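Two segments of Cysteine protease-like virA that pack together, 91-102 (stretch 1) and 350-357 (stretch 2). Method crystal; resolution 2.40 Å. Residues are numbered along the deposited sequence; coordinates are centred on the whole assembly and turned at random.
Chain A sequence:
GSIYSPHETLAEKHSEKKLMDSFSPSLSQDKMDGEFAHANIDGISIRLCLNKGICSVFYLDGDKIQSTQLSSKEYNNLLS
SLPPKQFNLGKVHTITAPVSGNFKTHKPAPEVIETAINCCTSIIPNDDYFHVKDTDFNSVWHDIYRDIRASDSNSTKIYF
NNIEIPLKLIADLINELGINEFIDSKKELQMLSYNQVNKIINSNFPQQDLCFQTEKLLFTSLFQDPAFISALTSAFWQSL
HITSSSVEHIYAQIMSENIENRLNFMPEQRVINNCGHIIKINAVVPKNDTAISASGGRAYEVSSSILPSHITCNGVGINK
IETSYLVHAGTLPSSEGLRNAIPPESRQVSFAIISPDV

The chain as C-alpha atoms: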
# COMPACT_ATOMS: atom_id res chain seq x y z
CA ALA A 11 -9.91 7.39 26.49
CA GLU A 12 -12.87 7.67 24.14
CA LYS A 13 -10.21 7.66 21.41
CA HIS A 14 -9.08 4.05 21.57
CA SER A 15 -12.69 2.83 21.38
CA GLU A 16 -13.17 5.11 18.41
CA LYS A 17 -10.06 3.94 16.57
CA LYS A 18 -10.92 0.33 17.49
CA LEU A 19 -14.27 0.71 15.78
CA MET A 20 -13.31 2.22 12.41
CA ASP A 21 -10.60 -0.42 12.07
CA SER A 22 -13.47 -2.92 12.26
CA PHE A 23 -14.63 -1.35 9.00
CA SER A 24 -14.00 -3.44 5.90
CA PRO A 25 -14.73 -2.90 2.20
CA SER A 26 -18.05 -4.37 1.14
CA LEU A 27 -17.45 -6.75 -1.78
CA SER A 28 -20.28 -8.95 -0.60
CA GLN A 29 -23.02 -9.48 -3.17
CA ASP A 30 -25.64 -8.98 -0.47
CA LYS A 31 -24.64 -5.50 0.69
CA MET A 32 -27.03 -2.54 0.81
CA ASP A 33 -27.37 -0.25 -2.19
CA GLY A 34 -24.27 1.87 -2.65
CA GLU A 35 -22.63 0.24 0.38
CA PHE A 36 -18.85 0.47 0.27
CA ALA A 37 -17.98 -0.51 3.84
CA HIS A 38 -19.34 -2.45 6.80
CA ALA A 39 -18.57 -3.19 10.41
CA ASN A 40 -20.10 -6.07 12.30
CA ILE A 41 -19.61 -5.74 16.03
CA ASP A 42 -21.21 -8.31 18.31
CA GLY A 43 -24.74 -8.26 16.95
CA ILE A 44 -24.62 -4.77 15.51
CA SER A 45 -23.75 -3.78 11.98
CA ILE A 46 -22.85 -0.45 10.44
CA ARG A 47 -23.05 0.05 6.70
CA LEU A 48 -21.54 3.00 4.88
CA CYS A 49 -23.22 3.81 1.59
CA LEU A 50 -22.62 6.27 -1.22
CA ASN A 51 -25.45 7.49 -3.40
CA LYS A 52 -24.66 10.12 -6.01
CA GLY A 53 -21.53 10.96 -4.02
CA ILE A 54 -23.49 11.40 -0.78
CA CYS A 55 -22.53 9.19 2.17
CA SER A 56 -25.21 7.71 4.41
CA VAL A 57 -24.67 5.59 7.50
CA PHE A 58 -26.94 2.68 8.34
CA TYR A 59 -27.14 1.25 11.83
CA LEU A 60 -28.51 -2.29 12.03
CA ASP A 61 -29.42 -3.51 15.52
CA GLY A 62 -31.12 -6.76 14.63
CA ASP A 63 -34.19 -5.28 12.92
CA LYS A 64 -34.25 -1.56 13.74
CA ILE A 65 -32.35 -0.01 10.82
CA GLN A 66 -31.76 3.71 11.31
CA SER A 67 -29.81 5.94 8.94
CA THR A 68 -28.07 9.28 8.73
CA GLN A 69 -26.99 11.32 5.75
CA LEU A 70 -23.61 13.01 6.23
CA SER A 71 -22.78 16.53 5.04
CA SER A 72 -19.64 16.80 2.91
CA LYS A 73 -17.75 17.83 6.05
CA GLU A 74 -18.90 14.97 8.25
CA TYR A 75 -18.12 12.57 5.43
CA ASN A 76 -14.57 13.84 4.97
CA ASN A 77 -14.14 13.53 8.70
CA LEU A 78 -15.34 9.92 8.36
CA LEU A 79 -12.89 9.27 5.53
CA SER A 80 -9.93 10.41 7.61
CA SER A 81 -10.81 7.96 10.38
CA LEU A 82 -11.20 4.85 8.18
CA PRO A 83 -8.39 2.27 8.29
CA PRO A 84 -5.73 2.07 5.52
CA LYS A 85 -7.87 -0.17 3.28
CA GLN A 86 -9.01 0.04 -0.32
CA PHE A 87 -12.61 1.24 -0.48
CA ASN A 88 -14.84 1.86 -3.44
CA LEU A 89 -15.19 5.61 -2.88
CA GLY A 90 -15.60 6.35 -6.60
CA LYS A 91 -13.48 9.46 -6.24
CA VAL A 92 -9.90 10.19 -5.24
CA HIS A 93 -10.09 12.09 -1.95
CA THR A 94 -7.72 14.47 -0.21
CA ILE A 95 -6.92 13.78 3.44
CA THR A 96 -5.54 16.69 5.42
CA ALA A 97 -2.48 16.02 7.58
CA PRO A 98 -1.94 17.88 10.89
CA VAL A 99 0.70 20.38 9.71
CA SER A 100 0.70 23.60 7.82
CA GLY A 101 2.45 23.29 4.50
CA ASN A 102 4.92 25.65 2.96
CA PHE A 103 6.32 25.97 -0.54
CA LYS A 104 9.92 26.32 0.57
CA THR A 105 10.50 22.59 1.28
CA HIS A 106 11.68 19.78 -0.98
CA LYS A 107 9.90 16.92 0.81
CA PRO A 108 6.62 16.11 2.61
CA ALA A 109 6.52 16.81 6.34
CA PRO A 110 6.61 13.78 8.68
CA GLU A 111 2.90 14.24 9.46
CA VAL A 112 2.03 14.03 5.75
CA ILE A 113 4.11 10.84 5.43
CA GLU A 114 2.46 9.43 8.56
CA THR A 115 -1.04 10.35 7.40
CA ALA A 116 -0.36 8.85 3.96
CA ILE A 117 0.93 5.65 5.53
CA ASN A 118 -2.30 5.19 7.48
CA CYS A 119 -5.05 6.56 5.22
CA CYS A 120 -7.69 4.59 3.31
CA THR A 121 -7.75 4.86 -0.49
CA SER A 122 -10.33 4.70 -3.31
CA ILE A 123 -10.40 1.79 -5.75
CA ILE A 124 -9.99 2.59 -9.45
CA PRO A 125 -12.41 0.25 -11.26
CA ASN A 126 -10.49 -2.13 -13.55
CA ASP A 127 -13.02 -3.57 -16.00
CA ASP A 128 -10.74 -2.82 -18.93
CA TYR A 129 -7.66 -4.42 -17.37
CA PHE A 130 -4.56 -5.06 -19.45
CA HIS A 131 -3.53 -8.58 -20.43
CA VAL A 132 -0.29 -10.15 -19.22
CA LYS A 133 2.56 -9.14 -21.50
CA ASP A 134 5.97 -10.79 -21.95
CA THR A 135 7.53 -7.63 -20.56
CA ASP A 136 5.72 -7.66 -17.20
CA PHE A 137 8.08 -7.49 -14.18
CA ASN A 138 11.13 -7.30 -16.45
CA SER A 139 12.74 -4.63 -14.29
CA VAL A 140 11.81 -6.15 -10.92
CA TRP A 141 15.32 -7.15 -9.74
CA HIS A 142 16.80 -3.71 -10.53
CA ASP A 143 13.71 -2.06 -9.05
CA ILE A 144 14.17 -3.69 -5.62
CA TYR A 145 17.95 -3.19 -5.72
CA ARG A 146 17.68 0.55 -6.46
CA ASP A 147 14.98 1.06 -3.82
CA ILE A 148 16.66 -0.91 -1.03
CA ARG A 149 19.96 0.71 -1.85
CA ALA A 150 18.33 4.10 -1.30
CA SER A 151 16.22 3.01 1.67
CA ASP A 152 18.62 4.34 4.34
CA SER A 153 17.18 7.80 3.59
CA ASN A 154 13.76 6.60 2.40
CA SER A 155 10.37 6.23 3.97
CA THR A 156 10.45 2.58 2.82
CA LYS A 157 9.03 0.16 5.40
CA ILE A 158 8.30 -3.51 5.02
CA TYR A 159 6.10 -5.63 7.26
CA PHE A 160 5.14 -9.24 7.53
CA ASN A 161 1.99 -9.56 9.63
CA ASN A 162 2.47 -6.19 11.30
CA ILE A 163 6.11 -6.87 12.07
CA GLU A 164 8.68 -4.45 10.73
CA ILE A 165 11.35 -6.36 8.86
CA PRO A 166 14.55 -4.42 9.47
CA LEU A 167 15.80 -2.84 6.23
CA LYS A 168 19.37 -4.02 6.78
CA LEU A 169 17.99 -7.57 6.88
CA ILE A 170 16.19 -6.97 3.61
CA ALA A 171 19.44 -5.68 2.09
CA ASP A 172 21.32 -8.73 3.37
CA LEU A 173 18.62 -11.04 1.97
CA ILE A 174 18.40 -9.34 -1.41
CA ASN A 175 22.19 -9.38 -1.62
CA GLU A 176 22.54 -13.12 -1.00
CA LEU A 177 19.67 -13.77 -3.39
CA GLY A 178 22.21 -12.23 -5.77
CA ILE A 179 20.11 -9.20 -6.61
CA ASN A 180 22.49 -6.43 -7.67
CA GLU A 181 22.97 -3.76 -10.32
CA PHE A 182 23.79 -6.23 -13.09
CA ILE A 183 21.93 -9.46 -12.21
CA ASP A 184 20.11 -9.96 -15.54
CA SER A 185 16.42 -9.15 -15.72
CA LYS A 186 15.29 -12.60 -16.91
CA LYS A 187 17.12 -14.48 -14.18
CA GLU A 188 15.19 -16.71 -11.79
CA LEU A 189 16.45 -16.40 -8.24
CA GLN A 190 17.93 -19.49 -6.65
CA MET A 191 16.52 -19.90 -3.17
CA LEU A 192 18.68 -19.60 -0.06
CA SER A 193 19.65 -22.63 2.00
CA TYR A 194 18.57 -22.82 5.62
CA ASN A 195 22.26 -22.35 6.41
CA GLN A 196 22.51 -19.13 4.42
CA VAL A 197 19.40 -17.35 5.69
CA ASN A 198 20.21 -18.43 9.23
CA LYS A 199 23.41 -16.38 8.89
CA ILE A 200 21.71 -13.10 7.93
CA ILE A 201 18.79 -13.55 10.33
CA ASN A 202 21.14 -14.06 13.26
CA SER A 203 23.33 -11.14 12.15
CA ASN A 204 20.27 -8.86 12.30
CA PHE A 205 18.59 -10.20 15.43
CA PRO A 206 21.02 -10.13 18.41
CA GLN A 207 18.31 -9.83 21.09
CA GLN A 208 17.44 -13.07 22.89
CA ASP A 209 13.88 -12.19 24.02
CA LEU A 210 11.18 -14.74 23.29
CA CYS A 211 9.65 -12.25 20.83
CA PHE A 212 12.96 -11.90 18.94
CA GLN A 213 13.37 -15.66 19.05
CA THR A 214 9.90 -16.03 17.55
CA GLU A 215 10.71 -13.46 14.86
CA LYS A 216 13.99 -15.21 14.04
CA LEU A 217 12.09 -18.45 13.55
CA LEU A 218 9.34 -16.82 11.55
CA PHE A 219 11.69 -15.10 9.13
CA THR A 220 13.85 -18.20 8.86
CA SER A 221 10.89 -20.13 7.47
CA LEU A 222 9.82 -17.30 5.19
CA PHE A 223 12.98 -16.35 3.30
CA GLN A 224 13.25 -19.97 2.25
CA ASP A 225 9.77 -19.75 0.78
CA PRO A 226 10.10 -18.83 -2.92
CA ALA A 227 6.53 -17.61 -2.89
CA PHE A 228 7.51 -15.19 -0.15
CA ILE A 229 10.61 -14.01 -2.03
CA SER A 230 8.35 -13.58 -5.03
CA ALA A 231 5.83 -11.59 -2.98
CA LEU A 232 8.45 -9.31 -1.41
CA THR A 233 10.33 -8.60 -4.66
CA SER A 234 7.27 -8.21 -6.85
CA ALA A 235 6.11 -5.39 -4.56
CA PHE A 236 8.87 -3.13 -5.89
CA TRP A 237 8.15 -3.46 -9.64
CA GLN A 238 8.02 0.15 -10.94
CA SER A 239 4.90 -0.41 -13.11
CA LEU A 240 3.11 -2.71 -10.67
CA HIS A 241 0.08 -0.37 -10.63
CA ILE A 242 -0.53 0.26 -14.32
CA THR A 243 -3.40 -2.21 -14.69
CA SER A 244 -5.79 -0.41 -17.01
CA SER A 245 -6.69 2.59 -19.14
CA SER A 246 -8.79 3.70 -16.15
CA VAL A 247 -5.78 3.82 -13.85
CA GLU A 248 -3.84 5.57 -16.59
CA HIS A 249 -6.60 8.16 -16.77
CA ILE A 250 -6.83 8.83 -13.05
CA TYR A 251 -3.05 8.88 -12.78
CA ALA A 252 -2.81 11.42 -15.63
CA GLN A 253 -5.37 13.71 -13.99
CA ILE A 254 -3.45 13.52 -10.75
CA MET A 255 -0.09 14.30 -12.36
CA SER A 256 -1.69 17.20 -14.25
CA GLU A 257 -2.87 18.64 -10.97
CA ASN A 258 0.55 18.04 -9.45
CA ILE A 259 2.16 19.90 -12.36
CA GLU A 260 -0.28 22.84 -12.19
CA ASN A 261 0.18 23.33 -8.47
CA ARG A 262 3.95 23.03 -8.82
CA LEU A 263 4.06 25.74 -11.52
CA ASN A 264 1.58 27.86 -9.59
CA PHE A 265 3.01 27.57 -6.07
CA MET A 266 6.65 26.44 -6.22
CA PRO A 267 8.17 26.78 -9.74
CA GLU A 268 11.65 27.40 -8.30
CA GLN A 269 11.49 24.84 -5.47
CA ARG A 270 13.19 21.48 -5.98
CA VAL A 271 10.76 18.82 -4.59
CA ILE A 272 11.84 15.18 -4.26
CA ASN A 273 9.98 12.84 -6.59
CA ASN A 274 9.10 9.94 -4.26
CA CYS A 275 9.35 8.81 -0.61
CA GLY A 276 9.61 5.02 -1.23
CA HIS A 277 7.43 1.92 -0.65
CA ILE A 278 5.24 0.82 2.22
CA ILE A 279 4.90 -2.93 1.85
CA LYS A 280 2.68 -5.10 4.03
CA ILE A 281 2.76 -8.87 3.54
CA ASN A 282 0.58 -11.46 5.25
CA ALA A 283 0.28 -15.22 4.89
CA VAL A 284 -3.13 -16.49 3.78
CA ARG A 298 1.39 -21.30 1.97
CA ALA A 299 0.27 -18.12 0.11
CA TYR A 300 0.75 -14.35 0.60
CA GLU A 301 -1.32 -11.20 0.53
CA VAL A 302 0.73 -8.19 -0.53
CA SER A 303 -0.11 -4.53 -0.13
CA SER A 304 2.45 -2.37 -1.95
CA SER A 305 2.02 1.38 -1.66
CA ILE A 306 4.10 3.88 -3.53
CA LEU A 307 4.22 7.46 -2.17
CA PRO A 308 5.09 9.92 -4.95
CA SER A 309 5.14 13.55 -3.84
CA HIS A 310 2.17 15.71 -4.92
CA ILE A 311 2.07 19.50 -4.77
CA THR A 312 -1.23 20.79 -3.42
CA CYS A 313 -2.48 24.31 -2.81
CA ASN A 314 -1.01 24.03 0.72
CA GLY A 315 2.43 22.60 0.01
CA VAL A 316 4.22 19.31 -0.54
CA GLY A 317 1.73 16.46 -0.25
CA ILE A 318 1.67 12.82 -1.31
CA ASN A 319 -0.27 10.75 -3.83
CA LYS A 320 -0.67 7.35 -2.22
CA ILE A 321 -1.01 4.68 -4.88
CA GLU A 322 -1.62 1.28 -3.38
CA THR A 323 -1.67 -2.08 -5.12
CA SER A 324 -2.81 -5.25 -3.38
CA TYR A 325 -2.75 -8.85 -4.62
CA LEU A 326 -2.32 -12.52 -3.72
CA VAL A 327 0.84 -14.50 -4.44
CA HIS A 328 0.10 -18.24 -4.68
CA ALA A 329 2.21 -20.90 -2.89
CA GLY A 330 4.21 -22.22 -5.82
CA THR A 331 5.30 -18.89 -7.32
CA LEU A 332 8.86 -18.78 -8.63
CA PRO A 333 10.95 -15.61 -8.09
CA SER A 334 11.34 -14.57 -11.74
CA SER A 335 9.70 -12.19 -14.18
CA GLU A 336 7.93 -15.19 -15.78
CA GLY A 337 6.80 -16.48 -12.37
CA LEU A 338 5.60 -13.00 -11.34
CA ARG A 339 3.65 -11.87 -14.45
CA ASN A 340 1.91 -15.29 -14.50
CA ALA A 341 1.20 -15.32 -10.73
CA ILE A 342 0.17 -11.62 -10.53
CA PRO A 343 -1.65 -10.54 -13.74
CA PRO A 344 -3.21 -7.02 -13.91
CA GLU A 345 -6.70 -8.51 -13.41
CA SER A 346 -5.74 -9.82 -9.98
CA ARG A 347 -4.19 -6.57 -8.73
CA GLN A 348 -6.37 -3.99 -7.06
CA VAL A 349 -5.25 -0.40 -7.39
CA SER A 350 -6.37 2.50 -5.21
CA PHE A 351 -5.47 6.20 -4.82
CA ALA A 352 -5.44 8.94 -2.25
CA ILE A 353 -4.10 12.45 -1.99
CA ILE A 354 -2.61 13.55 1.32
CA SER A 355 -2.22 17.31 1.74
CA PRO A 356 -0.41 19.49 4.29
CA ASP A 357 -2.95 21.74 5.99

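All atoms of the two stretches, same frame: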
# COMPACT_ATOMS: atom_id res chain seq x y z
N LYS A 91 -14.02 8.13 -6.15
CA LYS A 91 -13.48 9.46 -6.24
C LYS A 91 -12.21 9.50 -5.41
O LYS A 91 -12.20 9.01 -4.28
CB LYS A 91 -14.48 10.48 -5.70
CG LYS A 91 -13.94 11.89 -5.57
CD LYS A 91 -14.96 12.81 -4.93
CE LYS A 91 -14.36 14.14 -4.53
NZ LYS A 91 -15.30 14.93 -3.65
N VAL A 92 -11.15 10.07 -5.97
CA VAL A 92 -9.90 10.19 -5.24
C VAL A 92 -10.00 11.36 -4.28
O VAL A 92 -10.15 12.50 -4.72
CB VAL A 92 -8.73 10.40 -6.19
CG1 VAL A 92 -7.41 10.52 -5.42
CG2 VAL A 92 -8.70 9.27 -7.23
N HIS A 93 -9.93 11.07 -2.99
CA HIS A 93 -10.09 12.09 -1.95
C HIS A 93 -8.78 12.67 -1.45
O HIS A 93 -7.72 12.06 -1.61
CB HIS A 93 -10.89 11.54 -0.77
CG HIS A 93 -12.35 11.40 -1.06
ND1 HIS A 93 -13.27 12.36 -0.68
CD2 HIS A 93 -13.04 10.45 -1.72
CE1 HIS A 93 -14.47 11.98 -1.08
NE2 HIS A 93 -14.36 10.83 -1.72
N THR A 94 -8.87 13.84 -0.84
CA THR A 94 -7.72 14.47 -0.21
C THR A 94 -7.90 14.46 1.31
O THR A 94 -8.89 14.97 1.83
CB THR A 94 -7.58 15.91 -0.70
OG1 THR A 94 -7.29 15.90 -2.11
CG2 THR A 94 -6.49 16.65 0.07
N ILE A 95 -6.94 13.84 1.99
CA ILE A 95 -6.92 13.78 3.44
C ILE A 95 -5.95 14.84 3.94
O ILE A 95 -4.80 14.89 3.50
CB ILE A 95 -6.43 12.40 3.95
CG1 ILE A 95 -7.24 11.27 3.29
CG2 ILE A 95 -6.49 12.32 5.47
CD1 ILE A 95 -8.73 11.43 3.41
N THR A 96 -6.41 15.69 4.84
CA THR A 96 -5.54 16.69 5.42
C THR A 96 -4.70 16.17 6.59
O THR A 96 -5.21 15.56 7.52
CB THR A 96 -6.32 17.90 5.85
OG1 THR A 96 -7.02 18.43 4.72
CG2 THR A 96 -5.36 18.95 6.40
N ALA A 97 -3.39 16.39 6.50
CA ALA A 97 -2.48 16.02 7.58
C ALA A 97 -2.35 17.19 8.54
O ALA A 97 -2.53 18.35 8.16
CB ALA A 97 -1.13 15.65 7.02
N PRO A 98 -2.04 16.89 9.81
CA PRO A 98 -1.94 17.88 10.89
C PRO A 98 -0.65 18.70 10.86
O PRO A 98 0.11 18.64 11.83
CB PRO A 98 -1.95 17.01 12.16
CG PRO A 98 -2.21 15.58 11.71
CD PRO A 98 -1.80 15.51 10.29
N VAL A 99 -0.40 19.43 9.78
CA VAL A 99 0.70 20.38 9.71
C VAL A 99 0.31 21.41 8.71
O VAL A 99 -0.48 21.13 7.82
CB VAL A 99 2.01 19.80 9.13
CG1 VAL A 99 2.97 19.38 10.21
CG2 VAL A 99 1.73 18.69 8.10
N SER A 100 0.90 22.58 8.82
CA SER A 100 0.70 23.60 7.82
C SER A 100 1.83 23.45 6.82
O SER A 100 2.99 23.27 7.20
CB SER A 100 0.65 24.99 8.44
OG SER A 100 1.52 25.07 9.55
N GLY A 101 1.47 23.46 5.55
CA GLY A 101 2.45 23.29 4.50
C GLY A 101 3.20 24.57 4.29
O GLY A 101 2.83 25.61 4.81
N ASN A 102 4.29 24.48 3.54
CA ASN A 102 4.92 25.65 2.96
C ASN A 102 5.50 25.25 1.62
O ASN A 102 5.60 24.06 1.31
CB ASN A 102 5.99 26.22 3.88
CG ASN A 102 7.21 25.34 3.94
OD1 ASN A 102 7.22 24.32 4.62
ND2 ASN A 102 8.26 25.73 3.23
N SER A 350 -5.60 1.46 -5.89
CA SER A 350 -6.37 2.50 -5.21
C SER A 350 -5.51 3.75 -5.04
O SER A 350 -4.29 3.65 -5.02
CB SER A 350 -6.84 2.01 -3.86
OG SER A 350 -5.72 1.70 -3.05
N PHE A 351 -6.15 4.91 -4.91
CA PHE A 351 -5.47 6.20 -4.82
C PHE A 351 -5.93 7.02 -3.62
O PHE A 351 -7.07 6.94 -3.20
CB PHE A 351 -5.75 7.05 -6.05
CG PHE A 351 -4.90 6.73 -7.22
CD1 PHE A 351 -4.99 5.50 -7.85
CD2 PHE A 351 -4.03 7.68 -7.73
CE1 PHE A 351 -4.21 5.21 -8.94
CE2 PHE A 351 -3.25 7.41 -8.84
CZ PHE A 351 -3.33 6.17 -9.45
N ALA A 352 -5.03 7.86 -3.11
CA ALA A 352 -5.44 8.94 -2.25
C ALA A 352 -4.45 10.09 -2.37
O ALA A 352 -3.27 9.90 -2.65
CB ALA A 352 -5.57 8.47 -0.77
N ILE A 353 -4.95 11.30 -2.14
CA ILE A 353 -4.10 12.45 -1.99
C ILE A 353 -4.06 12.86 -0.52
O ILE A 353 -5.09 12.93 0.16
CB ILE A 353 -4.56 13.62 -2.89
CG1 ILE A 353 -4.26 13.28 -4.36
CG2 ILE A 353 -3.81 14.89 -2.55
CD1 ILE A 353 -4.80 14.31 -5.33
N ILE A 354 -2.84 13.10 -0.04
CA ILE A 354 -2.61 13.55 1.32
C ILE A 354 -1.98 14.94 1.24
O ILE A 354 -0.94 15.13 0.60
CB ILE A 354 -1.70 12.58 2.09
CG1 ILE A 354 -2.40 11.22 2.28
CG2 ILE A 354 -1.32 13.15 3.44
CD1 ILE A 354 -2.32 10.30 1.07
N SER A 355 -2.65 15.93 1.83
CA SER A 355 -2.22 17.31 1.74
C SER A 355 -1.79 17.87 3.10
O SER A 355 -2.42 17.56 4.13
CB SER A 355 -3.36 18.18 1.19
OG SER A 355 -3.01 19.55 1.21
N PRO A 356 -0.72 18.70 3.11
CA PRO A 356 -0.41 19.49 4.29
C PRO A 356 -1.61 20.40 4.52
O PRO A 356 -2.31 20.71 3.55
CB PRO A 356 0.78 20.35 3.86
CG PRO A 356 1.27 19.77 2.59
CD PRO A 356 0.12 19.07 1.96
N ASP A 357 -1.86 20.80 5.75
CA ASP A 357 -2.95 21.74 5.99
C ASP A 357 -2.49 23.14 5.63
O ASP A 357 -1.35 23.27 5.18
CB ASP A 357 -3.44 21.70 7.44
CG ASP A 357 -4.83 22.25 7.58
OD1 ASP A 357 -5.21 23.07 6.71
OD2 ASP A 357 -5.55 21.87 8.52

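The two segments lie far apart in sequence yet run side by side as parallel strands, their N-to-C directions differing by 31° and their axes approaching to 4.5 Å. Together they bury 670 Å², and most of the polar evidence is backbone to backbone.

Lys91 makes no contact, so the interface opens with Val92, whose interaction is apolar. Its CG2 and CG1 both lie 3.9 Å from Phe351 CB, and CG1 also lies 4.3 Å from Ile353 CG1, so one methyl reaches both residues. The Phe351 side chain starts toward stretch 1, but its end leads away, which leaves the CB as the nearest point.

At His93 the side chain points away and the backbone takes over. Ile353 N donates to His93 O at 2.9 Å with an N-H...O angle of 163°, and Ile95 N donates to Ile353 O at 2.8 Å and 161°. Ile353 thus bonds through both its N and its O to residues flanking Thr94, the signature of a parallel bridge. Thr94 itself, paired with Ile353 at a CA-CA distance of 4.5 Å, adds a CA-H...O contact, its CA 3.1 Å from Ile353 O. On the face it shares with Ile353 and Ser355, its OG1 is 3.6 Å from Ile353 CB and its CG2 is 3.7 Å from Ser355 CB.

The pattern repeats one step on. Ser355 N donates to Ile95 O (2.9 Å, 166°), and Ala97 N donates to Ser355 O (2.8 Å), the latter nearly linear at 177°. Ser355 therefore brackets Thr96 as Ile353 brackets Thr94. The side chains of Ile95 and Ile354 lie on the other face, where Ala97 CB comes within 4.4 Å of Ile354 CG2. Thr96 CG2 instead reaches Asp357 CB at 3.5 Å. Ser355 OG is occupied within its own stretch, donating to Pro356 O at 2.7 Å.

Pro98 makes no contact with stretch 2, and a weak bond from Val99 N to Ala97 O (2.9 Å) spans it. Beyond this turn the chain engages Asp357 again. Asp357 N donates to Val99 O at a short 2.5 Å, but the 136° angle shows a bent bond. Ser100 CA lies 3.4 Å from Asp357 O in a CA-H...O contact, and Gly101 N donates to that same oxygen at 2.9 Å and 159°. Gly101 CA also sits 3.4 Å from Pro356 CB; an ideal CB on the glycine would fall 2.8 Å from Pro356 CB, a clash. Asn102 points away and makes no contact.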